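Local coordinates for protein tyrosinase (PDB 5ZRD) that probably hydroxylates monophenols to catechols and oxidises these to quinones at a dinuclear copper centre, at residues S260-N263 against L269-P272; V98-E103 against N374-A379. All coordinates share one frame; numbering follows the deposited sequence.

Contact 1. Residues S260-N263 against L269-P272. With CIT (citric acid), chain E.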
# COMPACT_ATOMS: atom_id res chain seq x y z
N SER A 260 11.48 13.91 -29.97
CA SER A 260 10.34 14.81 -29.85
C SER A 260 10.78 16.14 -29.21
O SER A 260 10.45 17.26 -29.73
CB SER A 260 9.21 14.17 -29.09
OG SER A 260 8.22 15.12 -28.74
N VAL A 261 11.55 16.02 -28.12
CA VAL A 261 11.98 17.20 -27.39
C VAL A 261 13.00 17.98 -28.25
O VAL A 261 12.96 19.24 -28.34
CB VAL A 261 12.51 16.85 -25.98
CG1 VAL A 261 13.03 18.08 -25.23
CG2 VAL A 261 11.45 16.16 -25.14
N TRP A 262 13.89 17.26 -28.90
CA TRP A 262 14.81 17.89 -29.86
C TRP A 262 14.02 18.66 -30.92
O TRP A 262 14.36 19.80 -31.28
CB TRP A 262 15.73 16.84 -30.50
CG TRP A 262 16.78 17.43 -31.41
CD1 TRP A 262 16.64 17.73 -32.74
CD2 TRP A 262 18.13 17.76 -31.06
NE1 TRP A 262 17.80 18.25 -33.23
CE2 TRP A 262 18.74 18.26 -32.23
CE3 TRP A 262 18.88 17.66 -29.89
CZ2 TRP A 262 20.07 18.70 -32.25
CZ3 TRP A 262 20.19 18.10 -29.91
CH2 TRP A 262 20.78 18.60 -31.07
N ASN A 263 12.98 18.04 -31.46
CA ASN A 263 12.18 18.67 -32.50
C ASN A 263 11.41 19.89 -31.94
O ASN A 263 11.00 20.76 -32.72
CB ASN A 263 11.25 17.64 -33.15
CG ASN A 263 11.99 16.69 -34.08
OD1 ASN A 263 13.10 16.98 -34.53
ND2 ASN A 263 11.36 15.58 -34.42
N LEU A 269 13.34 18.72 -38.50
CA LEU A 269 12.71 17.53 -37.99
C LEU A 269 13.75 16.42 -37.98
O LEU A 269 14.25 16.06 -39.03
CB LEU A 269 11.56 17.11 -38.91
CG LEU A 269 10.22 17.78 -38.63
CD1 LEU A 269 9.12 17.22 -39.53
CD2 LEU A 269 9.83 17.62 -37.18
N VAL A 270 14.04 15.86 -36.81
CA VAL A 270 14.82 14.62 -36.79
C VAL A 270 13.87 13.43 -36.57
O VAL A 270 12.84 13.53 -35.91
CB VAL A 270 15.96 14.66 -35.76
CG1 VAL A 270 16.76 15.94 -35.85
CG2 VAL A 270 15.47 14.45 -34.36
N THR A 271 14.27 12.31 -37.14
CA THR A 271 13.55 11.07 -37.03
C THR A 271 14.46 10.02 -36.39
O THR A 271 15.47 9.67 -36.98
CB THR A 271 13.09 10.54 -38.39
OG1 THR A 271 12.20 11.51 -38.92
CG2 THR A 271 12.39 9.19 -38.28
N PRO A 272 14.08 9.49 -35.23
CA PRO A 272 14.78 8.41 -34.58
C PRO A 272 14.53 7.08 -35.31
O PRO A 272 13.48 6.88 -35.95
CB PRO A 272 14.20 8.35 -33.17
CG PRO A 272 12.77 8.86 -33.33
CD PRO A 272 12.79 9.72 -34.57
C1 CIT E . 9.35 11.67 -32.33
O1 CIT E . 8.56 12.32 -31.61
O2 CIT E . 10.07 10.80 -31.81
C2 CIT E . 9.56 11.85 -33.83
C3 CIT E . 8.51 12.64 -34.64
O7 CIT E . 9.20 13.38 -35.63
C4 CIT E . 7.82 11.82 -35.71
C5 CIT E . 8.98 11.36 -36.64
O3 CIT E . 9.56 12.07 -37.50
O4 CIT E . 9.37 10.22 -36.49
C6 CIT E . 7.85 13.76 -33.84
O5 CIT E . 6.65 13.92 -33.69
O6 CIT E . 8.61 14.60 -33.33
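Asn263 ND2 is gripped from two directions. It donates one N-H to Val270 O at 2.9 Å. The other goes to a carboxylate oxygen of a bound citrate, with Asn263 ND2 3.1 Å from CIT O6. The other end of the same amide, Asn263 OD1, accepts the backbone N-H of Val270 at 2.7 Å, in a nearly straight bond (176°). One primary amide thus reads both backbone polar groups of a single residue, a worked example of how asparagine can pair with a backbone much as an adjacent extended chain would. The ND2 bond runs almost in the amide plane of Asn263 and meets Val270 O on a lone pair, whereas Val270 N is tilted by 20° from the carbonyl plane of OD1. Carrying CG anti to its carbonyl carbon (chi1 -74°), Asn263 reaches out from helix 256-265 to the returning chain.

Apolar groups lie beside these bonds. Val270 CG1 lies 3.6 Å from Trp262 CD1, the two side chains crossing at about a right angle, while Leu269 CD2 approaches Asn263 ND2 at 3.8 Å. Citrate, probably from the crystallisation liquor, is also held by Thr271 OG1, 3.0 Å from CIT O3, and by Ser275, Lys464 and His487 beyond the two segments.

Between helices 256-265 and 274-285 the chain therefore turns back on the helix it has just left, held by the Asn263 bonds and by Val270 against Trp262. One donated and one accepted bond to Val270 fix the rotation of the Asn263 amide; exchanging its oxygen and nitrogen would set donor against donor and acceptor against acceptor.

Contact 2. Residues V98-E103 against N374-A379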
# COMPACT_ATOMS: atom_id res chain seq x y z
N VAL A 98 18.80 -9.37 -30.11
CA VAL A 98 18.88 -10.12 -31.36
C VAL A 98 20.08 -11.05 -31.29
O VAL A 98 20.04 -12.18 -31.77
CB VAL A 98 19.02 -9.20 -32.57
CG1 VAL A 98 19.20 -10.03 -33.84
CG2 VAL A 98 17.84 -8.28 -32.71
N TYR A 99 21.16 -10.52 -30.74
CA TYR A 99 22.41 -11.25 -30.66
C TYR A 99 22.20 -12.47 -29.76
O TYR A 99 22.63 -13.51 -30.11
CB TYR A 99 23.51 -10.37 -30.07
CG TYR A 99 24.85 -11.03 -29.88
CD1 TYR A 99 25.68 -11.25 -30.95
CD2 TYR A 99 25.31 -11.37 -28.62
CE1 TYR A 99 26.93 -11.82 -30.79
CE2 TYR A 99 26.57 -11.94 -28.43
CZ TYR A 99 27.38 -12.15 -29.52
OH TYR A 99 28.62 -12.69 -29.40
N LYS A 100 21.53 -12.28 -28.62
CA LYS A 100 21.26 -13.35 -27.68
C LYS A 100 20.38 -14.45 -28.31
O LYS A 100 20.60 -15.67 -28.09
CB LYS A 100 20.66 -12.77 -26.40
CG LYS A 100 21.69 -12.27 -25.38
CD LYS A 100 22.74 -13.32 -25.05
CE LYS A 100 23.72 -12.89 -23.98
NZ LYS A 100 24.76 -13.93 -23.73
N LEU A 101 19.41 -14.07 -29.12
CA LEU A 101 18.61 -15.10 -29.80
C LEU A 101 19.49 -15.82 -30.82
O LEU A 101 19.36 -17.00 -31.06
CB LEU A 101 17.38 -14.49 -30.49
CG LEU A 101 16.61 -15.49 -31.35
CD1 LEU A 101 15.12 -15.43 -31.08
CD2 LEU A 101 16.92 -15.27 -32.83
N GLU A 102 20.35 -15.06 -31.47
CA GLU A 102 21.27 -15.66 -32.41
C GLU A 102 22.21 -16.63 -31.66
O GLU A 102 22.57 -17.63 -32.23
CB GLU A 102 22.05 -14.55 -33.11
CG GLU A 102 22.86 -15.02 -34.29
CD GLU A 102 23.74 -13.94 -34.89
OE1 GLU A 102 24.47 -13.25 -34.09
OE2 GLU A 102 23.71 -13.81 -36.15
N GLU A 103 22.59 -16.35 -30.41
CA GLU A 103 23.46 -17.30 -29.65
C GLU A 103 22.70 -18.63 -29.45
O GLU A 103 23.29 -19.69 -29.58
CB GLU A 103 23.89 -16.76 -28.28
CG GLU A 103 25.18 -15.96 -28.31
CD GLU A 103 25.76 -15.57 -26.95
OE1 GLU A 103 24.99 -15.56 -25.96
OE2 GLU A 103 26.97 -15.27 -26.88
N ASN A 374 19.59 -5.72 -19.00
CA ASN A 374 18.98 -6.94 -18.40
C ASN A 374 18.05 -7.62 -19.41
O ASN A 374 17.36 -6.96 -20.16
CB ASN A 374 18.21 -6.60 -17.14
CG ASN A 374 19.08 -5.94 -16.10
OD1 ASN A 374 18.65 -5.01 -15.44
ND2 ASN A 374 20.32 -6.40 -15.96
N PRO A 375 18.02 -8.94 -19.44
CA PRO A 375 18.75 -9.85 -18.53
C PRO A 375 20.02 -10.47 -19.13
O PRO A 375 20.49 -11.53 -18.68
CB PRO A 375 17.69 -10.95 -18.36
CG PRO A 375 17.11 -11.09 -19.77
CD PRO A 375 17.16 -9.69 -20.36
N PHE A 376 20.57 -9.82 -20.15
CA PHE A 376 21.67 -10.37 -20.93
C PHE A 376 22.99 -10.32 -20.16
O PHE A 376 23.36 -9.28 -19.62
CB PHE A 376 21.79 -9.60 -22.25
CG PHE A 376 20.48 -9.50 -22.97
CD1 PHE A 376 19.69 -10.62 -23.15
CD2 PHE A 376 20.00 -8.27 -23.41
CE1 PHE A 376 18.46 -10.53 -23.79
CE2 PHE A 376 18.78 -8.19 -24.06
CZ PHE A 376 18.01 -9.32 -24.24
N LYS A 377 23.71 -11.45 -20.16
CA LYS A 377 24.92 -11.64 -19.35
C LYS A 377 26.07 -12.13 -20.24
O LYS A 377 25.86 -12.89 -21.17
CB LYS A 377 24.62 -12.61 -18.21
CG LYS A 377 24.09 -11.94 -16.95
CD LYS A 377 22.88 -12.65 -16.39
CE LYS A 377 22.42 -12.12 -15.05
NZ LYS A 377 22.20 -10.66 -15.09
N LYS A 378 27.29 -11.65 -19.96
CA LYS A 378 28.51 -12.21 -20.60
C LYS A 378 28.83 -13.59 -19.98
O LYS A 378 28.25 -13.94 -18.96
CB LYS A 378 29.68 -11.24 -20.42
CG LYS A 378 29.51 -9.89 -21.11
CD LYS A 378 30.34 -8.77 -20.48
CE LYS A 378 31.25 -8.07 -21.46
NZ LYS A 378 32.22 -7.20 -20.77
N ALA A 379 29.73 -14.37 -20.60
CA ALA A 379 30.24 -15.66 -20.01
C ALA A 379 30.64 -15.48 -18.54
O ALA A 379 30.41 -16.34 -17.73
CB ALA A 379 31.41 -16.16 -20.83
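Lys100 carries this contact, meeting Phe376 with the root of its side chain and the backbone of Lys377 with its tip. The division of labour illustrates a general property of lysine, whose methylenes can pack against an aromatic ring while the ammonium group goes on to a polar partner. Lys100 CG comes within 3.4 Å of Phe376 CD1, and Lys100 CB lies 4.0 Å from the same ring atom. The two side chains run past each other in opposite directions, the aromatic ring reaching toward the helix as the lysine leaves it. A bend at chi2 (-53°) turns the lysine chain after CG, and its extended outer part then carries Lys100 CE to 3.5 Å from Lys377 O.

At the end of that course Lys100 NZ donates to Lys377 O at 3.0 Å, the nitrogen lying well forward of the oxygen and tilted 18° from the carbonyl plane. The same Lys100 NZ forms a salt bridge with Glu103 OE1 at 2.8 Å, approaching the syn side of the carboxylate. Glu103, about one helical turn on, gives the ammonium a second partner, probably steadying it and balancing its charge. Lys377 contributes through its backbone, its CB pointing away from the helix.

Over one face of the Phe376 ring, toward its rim, Pro375 CD stands 3.7 Å from the plane, after a cis peptide bond that accompanies a corner in the chain. Trp93, also on helix 90-108, meets the Phe376 ring with planes at about 40°. Tyr384 of strand 383-385 touches Lys100 and Phe376 and makes backbone hydrogen bonds with Phe376, so the short, weakly bonded strand 376-377 meets both strand 383-385 and helix 90-108, which carries copper ligand His94.

Overall arrangement
Contacts 1 and 2 lie 30 Å apart between centres, with about 16 Å between their nearest atoms, and do not touch. Along the sequence, contact 1 is nested inside the long loop that contact 2 closes: one joins neighbouring elements of the central tyrosinase domain, the other brings distant parts of the chain together. Contact 2 is near the copper centre, the Phe376 side chain being about 8 Å from those of the copper ligands His57 and His94 and about 10 Å from a bound copper ion. Contact 1 lies away from the annotated sites, although its loop leads into helix 274-285, which supplies the copper ligands His277 and His281.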